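Local coordinates for protein copper-containing nitrite reductase (Thermus scotoductus, PDB 6HBE) that probably reduces nitrite to nitric oxide with electrons from a cytochrome c, working as a copper-containing homotrimer, at residues A124-G128 against D312-L316; G355-Y359 against H431-G436; G388-A392 against V404-G409. One frame throughout, in Å; residues are numbered along the deposited sequence.

The three contacts follow a path from the first cupredoxin domain into the C-terminal plastocyanin-like domain of this three-domain reductase. Interaction 1 comes first along the chain and joins helix 120-126, which carries a ligand of one copper, to the loop between strands 309-311 and 324-326. Interaction 2 lies about 8 Å from it, centre to centre, and touches it through Asn356, Ser357 and Lys435. Both segments of interaction 3 lie between those of interaction 2 in the sequence; their centres are about 11 Å apart, and they share another copper ion. Interactions 1 and 3 do not touch; their centres are about 18 Å apart. Interaction 2 is thus a face of the C-terminal domain turned toward helix 120-126.

Interaction 1. Residues A124-G128 against D312-L316; sequences AHTMG and DPYGL. With CU (copper (II) ion), chain N.
Pro313 meets Met127 where the loop 312-316 packs against the end of helix 120-126, which brings His125 to the copper of the first cupredoxin domain, a His-Cys-His-Gln site consistent with type 1. Pro313 CB lies 3.9 Å from Met127 CE, the two side chains passing in opposite directions; Met127 has CG between the backbone N and the carbonyl carbon (chi1 66°), and its chain bends at chi2 and chi3, which brings the thioether to the loop. The carbonyls of Asp312, Pro313 and, farther on, Gly315 accept hydrogen bonds from Lys361 NZ. Tyr314 makes the largest share of the contact. Pro313 CG sits over the centre of one face of its ring, while Met127 SD makes an oblique Met-aromatic contact, 4.9 Å from the ring centroid. The ring also meets Tyr433 edge-to-face. The phenol end passes close to Gly128, which has no side chain and whose CA is 3.3 Å from Tyr314 OH. On the helix, His125 ND1 binds copper at 2.0 Å together with His75, Cys115 and Gln130, while its NE2 bonds Glu385. At the residue just before His125, Tyr314 OH donates a 2.7 Å hydrogen bond to Ala124 O, which lies at the edge of the tyrosine ring in its plane.

Interaction 2. Residues G355-Y359 against H431-G436; sequences GNSFY and HPYMKG. With CU (copper (II) ion), chain L.
Met434 lays its methyl group over one face of the Phe358 ring, with Met434 CE 3.9 Å from the ring centroid and only 18° off the normal, a CH-pi contact offset toward the rim. The sulfur stands farther off in an oblique Met-aromatic contact. The Met434 side chain runs straight through chi2 and turns at chi3 (56°), which carries CE back over the phenyl ring and against Ser357 N. Met434 SD is the long, axial ligand of the copper at 3.0 Å; with His390, Cys428 and His431 it completes the His-Cys-His-Met set of a type 1 cupredoxin site. His431 ND1 is bonded to the metal at 2.0 Å, and the type I turn from His431 to Met434 is closed by the bond from Met434 N to His431 O.

Asn356 covers the same site from the other segment. Its ND2 sits over one face of the imidazole of His431 and donates a bent hydrogen bond (137°) to Tyr433 OH, 3.2 Å away and tilted out of the amide plane. Its OD1 accepts from His120, so the amide is held at both ends; Tyr433 OH has a second partner in Glu385. Asn356 O is buried without a polar partner, against Met434 CG. Farther along, a water bridges Phe358 N and Lys435 O.

The contact brings the start of strand 435-443 against strand 358-359; Phe358 meets Tyr426 of strand 422-427 edge-to-face, and Asn356 and Tyr433 pack on helix 120-126.

Interaction 3. Residues G388-A392 against V404-G409; sequences GRHDA and VTPKLG. With CU (copper (II) ion), chain L.
Leu408 and His390 form a single antiparallel bridge, a hydrogen-bonded pair, between two loops of the plastocyanin-like domain. Its two bonds are unequal: Leu408 N to His390 O is short and nearly straight (2.8 Å, 175°), whereas His390 N to Leu408 O is weak at 3.4 Å. The buried side continues at Ala392, whose O accepts from Thr405 N at 3.0 Å. Beyond the bridge, the Thr405 hydroxyl stands in for a backbone acceptor: Ala392 N donates to Thr405 OG1, also at 3.0 Å. With OG1 placed between the backbone N and the carbonyl carbon (chi1 75°), Thr405 can in turn donate to Pro406 O, and its CG2 rests on Ala392 CB. A valine at Thr405 would probably leave Ala392 N and Pro406 O without this shared partner.

The contact is looser on the solvent side, where exposed Lys407 runs alongside buried Asp391, pointing the same way. Lys407 CE comes within 3.7 Å of Asp391 OD2, yet Lys407 NZ remains 4.9 Å from that oxygen. Instead Asp391 OD2 takes bonds from Ser429 and from a water that also donates to Thr405 O.

His390 turns away from the segment 404-409 and binds copper through ND1, while NE2 bonds Asp377. The backbone and hydroxyl bonds therefore hold the backbone of the metal ligand itself and of Ala392, two residues on, and the lysine can contribute at most a longer-range, probably solvent-weakened attraction to Asp391.

Interaction 1. Residues A124-G128 against D312-L316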
# COMPACT_ATOMS: atom_id res chain seq x y z
N ALA C 124 18.02 2.58 -3.10
CA ALA C 124 17.96 4.04 -3.33
C ALA C 124 18.13 4.44 -4.81
O ALA C 124 17.41 5.31 -5.31
CB ALA C 124 18.97 4.78 -2.45
N HIS C 125 19.04 3.78 -5.52
CA HIS C 125 19.24 4.09 -6.96
C HIS C 125 18.13 3.58 -7.87
O HIS C 125 17.77 4.24 -8.85
CB HIS C 125 20.58 3.55 -7.48
CG HIS C 125 21.77 4.32 -7.00
ND1 HIS C 125 22.88 4.53 -7.80
CD2 HIS C 125 22.03 4.93 -5.82
CE1 HIS C 125 23.78 5.22 -7.11
NE2 HIS C 125 23.29 5.48 -5.91
N THR C 126 17.60 2.39 -7.59
CA THR C 126 16.55 1.81 -8.44
C THR C 126 15.33 2.72 -8.47
O THR C 126 14.77 3.05 -9.55
CB THR C 126 16.21 0.38 -8.00
OG1 THR C 126 17.35 -0.47 -8.22
CG2 THR C 126 15.01 -0.17 -8.78
N MET C 127 14.95 3.23 -7.31
CA MET C 127 13.79 4.15 -7.25
C MET C 127 13.99 5.49 -7.96
O MET C 127 13.00 6.16 -8.25
CB MET C 127 13.26 4.32 -5.83
CG MET C 127 14.15 5.00 -4.84
SD MET C 127 14.27 6.76 -5.09
CE MET C 127 12.64 7.37 -5.07
N GLY C 128 15.24 5.86 -8.24
CA GLY C 128 15.56 7.05 -9.05
C GLY C 128 15.53 6.90 -10.57
O GLY C 128 15.81 7.86 -11.28
N ASP C 312 12.27 15.92 -7.98
CA ASP C 312 13.57 15.37 -7.63
C ASP C 312 13.49 14.68 -6.27
O ASP C 312 13.43 15.35 -5.26
CB ASP C 312 14.63 16.49 -7.61
CG ASP C 312 16.05 15.98 -7.34
OD1 ASP C 312 16.29 14.78 -7.02
OD2 ASP C 312 16.96 16.79 -7.50
N PRO C 313 13.52 13.33 -6.24
CA PRO C 313 13.34 12.71 -4.94
C PRO C 313 14.46 13.04 -3.92
O PRO C 313 14.16 13.22 -2.73
CB PRO C 313 13.33 11.21 -5.27
CG PRO C 313 14.02 11.09 -6.58
CD PRO C 313 13.70 12.33 -7.31
N TYR C 314 15.69 13.16 -4.41
CA TYR C 314 16.88 13.36 -3.57
C TYR C 314 17.20 14.83 -3.19
O TYR C 314 17.81 15.08 -2.16
CB TYR C 314 18.08 12.82 -4.29
CG TYR C 314 17.94 11.43 -4.91
CD1 TYR C 314 17.70 10.31 -4.13
CD2 TYR C 314 18.05 11.25 -6.28
CE1 TYR C 314 17.61 9.05 -4.70
CE2 TYR C 314 17.98 10.00 -6.85
CZ TYR C 314 17.76 8.92 -6.07
OH TYR C 314 17.69 7.67 -6.67
N GLY C 315 16.80 15.77 -4.03
CA GLY C 315 17.29 17.17 -3.97
C GLY C 315 16.19 18.19 -4.01
O GLY C 315 15.06 17.90 -3.62
N LEU C 316 16.51 19.40 -4.47
CA LEU C 316 15.56 20.49 -4.48
C LEU C 316 14.61 20.36 -5.69
O LEU C 316 15.03 20.10 -6.81
CB LEU C 316 16.30 21.84 -4.53
CG LEU C 316 17.31 22.11 -3.41
CD1 LEU C 316 17.98 23.48 -3.62
CD2 LEU C 316 16.68 22.05 -2.02
CU CU N . 23.18 3.64 -9.59

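Interaction 2. Residues G355-Y359 against H431-G436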
# COMPACT_ATOMS: atom_id res chain seq x y z
N GLY C 355 15.43 7.97 2.71
CA GLY C 355 15.52 7.64 1.28
C GLY C 355 16.51 8.50 0.49
O GLY C 355 16.19 8.95 -0.60
N ASN C 356 17.71 8.71 1.07
CA ASN C 356 18.73 9.60 0.48
C ASN C 356 18.16 10.96 0.11
O ASN C 356 18.34 11.45 -1.01
CB ASN C 356 19.44 8.95 -0.72
CG ASN C 356 20.36 7.79 -0.33
OD1 ASN C 356 20.33 7.27 0.79
ND2 ASN C 356 21.20 7.40 -1.26
N SER C 357 17.43 11.55 1.06
CA SER C 357 16.88 12.89 0.92
C SER C 357 16.71 13.54 2.26
O SER C 357 16.76 12.87 3.28
CB SER C 357 15.54 12.89 0.14
OG SER C 357 14.44 12.43 0.92
N PHE C 358 16.48 14.87 2.26
CA PHE C 358 16.19 15.61 3.47
C PHE C 358 14.71 16.02 3.47
O PHE C 358 14.23 16.54 2.47
CB PHE C 358 17.06 16.88 3.61
CG PHE C 358 18.54 16.60 3.69
CD1 PHE C 358 19.11 16.13 4.86
CD2 PHE C 358 19.37 16.80 2.57
CE1 PHE C 358 20.48 15.87 4.93
CE2 PHE C 358 20.73 16.56 2.64
CZ PHE C 358 21.28 16.08 3.82
N TYR C 359 14.01 15.80 4.59
CA TYR C 359 12.57 16.09 4.72
C TYR C 359 12.25 16.87 5.99
O TYR C 359 12.47 16.37 7.08
CB TYR C 359 11.75 14.78 4.71
CG TYR C 359 10.26 15.00 4.70
CD1 TYR C 359 9.62 15.43 3.54
CD2 TYR C 359 9.51 14.83 5.84
CE1 TYR C 359 8.24 15.67 3.53
CE2 TYR C 359 8.13 15.07 5.84
CZ TYR C 359 7.51 15.47 4.68
OH TYR C 359 6.15 15.69 4.68
N HIS C 431 26.70 11.41 -0.11
CA HIS C 431 25.82 11.38 -1.29
C HIS C 431 25.56 12.83 -1.74
O HIS C 431 24.55 13.44 -1.38
CB HIS C 431 24.48 10.68 -0.92
CG HIS C 431 24.64 9.40 -0.16
ND1 HIS C 431 24.46 9.30 1.21
CD2 HIS C 431 24.96 8.16 -0.59
CE1 HIS C 431 24.65 8.06 1.58
NE2 HIS C 431 24.97 7.34 0.52
N PRO C 432 26.47 13.39 -2.56
CA PRO C 432 26.43 14.86 -2.80
C PRO C 432 25.23 15.41 -3.58
O PRO C 432 25.01 16.61 -3.57
CB PRO C 432 27.76 15.16 -3.52
CG PRO C 432 28.35 13.84 -3.89
CD PRO C 432 27.55 12.71 -3.30
N TYR C 433 24.47 14.52 -4.22
CA TYR C 433 23.18 14.82 -4.88
C TYR C 433 21.99 15.00 -3.89
O TYR C 433 20.95 15.52 -4.29
CB TYR C 433 22.85 13.75 -5.95
CG TYR C 433 22.79 12.35 -5.40
CD1 TYR C 433 21.62 11.83 -4.85
CD2 TYR C 433 23.93 11.54 -5.40
CE1 TYR C 433 21.59 10.54 -4.31
CE2 TYR C 433 23.91 10.29 -4.86
CZ TYR C 433 22.74 9.78 -4.32
OH TYR C 433 22.77 8.50 -3.78
N MET C 434 22.15 14.59 -2.63
CA MET C 434 21.18 14.97 -1.57
C MET C 434 21.34 16.42 -1.22
O MET C 434 22.44 16.85 -0.87
CB MET C 434 21.44 14.22 -0.27
CG MET C 434 21.16 12.74 -0.35
SD MET C 434 21.48 11.86 1.20
CE MET C 434 20.49 12.71 2.39
N LYS C 435 20.24 17.17 -1.25
CA LYS C 435 20.32 18.62 -1.03
C LYS C 435 19.11 19.18 -0.31
O LYS C 435 17.97 18.79 -0.58
CB LYS C 435 20.50 19.36 -2.37
CG LYS C 435 20.77 20.87 -2.22
CD LYS C 435 21.11 21.57 -3.54
CE LYS C 435 22.49 21.20 -4.05
NZ LYS C 435 22.83 21.96 -5.29
N GLY C 436 19.37 20.13 0.59
CA GLY C 436 18.33 20.83 1.33
C GLY C 436 18.69 22.28 1.63
O GLY C 436 19.84 22.70 1.38
CU CU L . 23.94 10.74 2.50
O HOH W 1 16.16 16.54 -0.20

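Interaction 3. Residues G388-A392 against V404-G409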
# COMPACT_ATOMS: atom_id res chain seq x y z
N GLY C 388 23.62 3.91 4.02
CA GLY C 388 22.57 4.86 4.37
C GLY C 388 22.89 5.76 5.56
O GLY C 388 21.98 6.41 6.09
N ARG C 389 24.16 5.78 6.00
CA ARG C 389 24.67 6.87 6.82
C ARG C 389 24.64 8.18 6.05
O ARG C 389 24.82 8.18 4.83
CB ARG C 389 26.11 6.61 7.29
CG ARG C 389 26.25 5.63 8.43
CD ARG C 389 27.68 5.57 9.01
NE ARG C 389 28.69 5.53 7.94
CZ ARG C 389 29.10 4.46 7.25
NH1 ARG C 389 28.67 3.23 7.52
NH2 ARG C 389 30.01 4.61 6.29
N HIS C 390 24.40 9.27 6.75
CA HIS C 390 24.34 10.62 6.18
C HIS C 390 24.93 11.65 7.12
O HIS C 390 24.94 11.46 8.36
CB HIS C 390 22.89 11.06 5.91
CG HIS C 390 22.14 10.14 5.03
ND1 HIS C 390 22.47 9.96 3.71
CD2 HIS C 390 21.11 9.29 5.28
CE1 HIS C 390 21.66 9.06 3.17
NE2 HIS C 390 20.83 8.64 4.10
N ASP C 391 25.36 12.77 6.53
CA ASP C 391 25.64 14.00 7.26
C ASP C 391 24.96 15.15 6.56
O ASP C 391 24.26 14.96 5.53
CB ASP C 391 27.18 14.20 7.45
CG ASP C 391 27.96 14.44 6.13
OD1 ASP C 391 27.38 14.84 5.09
OD2 ASP C 391 29.21 14.27 6.14
N ALA C 392 25.12 16.35 7.11
CA ALA C 392 24.66 17.56 6.46
C ALA C 392 25.81 18.60 6.53
O ALA C 392 26.26 18.89 7.64
CB ALA C 392 23.42 18.10 7.15
N VAL C 404 28.37 21.78 9.99
CA VAL C 404 28.69 20.44 9.53
C VAL C 404 28.29 19.50 10.66
O VAL C 404 28.67 19.72 11.82
CB VAL C 404 30.19 20.28 9.07
CG1 VAL C 404 31.19 20.53 10.19
CG2 VAL C 404 30.42 18.90 8.46
N THR C 405 27.47 18.47 10.34
CA THR C 405 27.04 17.53 11.37
C THR C 405 28.01 16.39 11.29
O THR C 405 28.66 16.20 10.27
CB THR C 405 25.60 16.98 11.16
OG1 THR C 405 25.60 16.02 10.09
CG2 THR C 405 24.63 18.10 10.87
N PRO C 406 28.11 15.60 12.36
CA PRO C 406 28.74 14.26 12.23
C PRO C 406 27.99 13.33 11.25
O PRO C 406 26.87 13.62 10.83
CB PRO C 406 28.67 13.68 13.66
CG PRO C 406 28.07 14.72 14.54
CD PRO C 406 27.59 15.86 13.71
N LYS C 407 28.62 12.22 10.88
CA LYS C 407 27.94 11.20 10.07
C LYS C 407 27.07 10.33 11.01
O LYS C 407 27.55 9.75 11.96
CB LYS C 407 28.95 10.37 9.29
CG LYS C 407 29.60 11.20 8.17
CD LYS C 407 30.82 10.53 7.59
CE LYS C 407 31.54 11.46 6.62
NZ LYS C 407 32.56 10.69 5.85
N LEU C 408 25.77 10.33 10.75
CA LEU C 408 24.78 9.71 11.65
C LEU C 408 24.39 8.33 11.11
O LEU C 408 24.07 8.18 9.91
CB LEU C 408 23.55 10.58 11.73
CG LEU C 408 23.75 12.02 12.23
CD1 LEU C 408 22.40 12.74 12.25
CD2 LEU C 408 24.38 12.05 13.62
N GLY C 409 24.45 7.34 12.00
CA GLY C 409 23.85 6.00 11.78
C GLY C 409 22.34 6.03 12.07
O GLY C 409 21.76 7.08 12.41
CU CU L . 23.94 10.74 2.50
O HOH W 2 30.68 14.85 8.39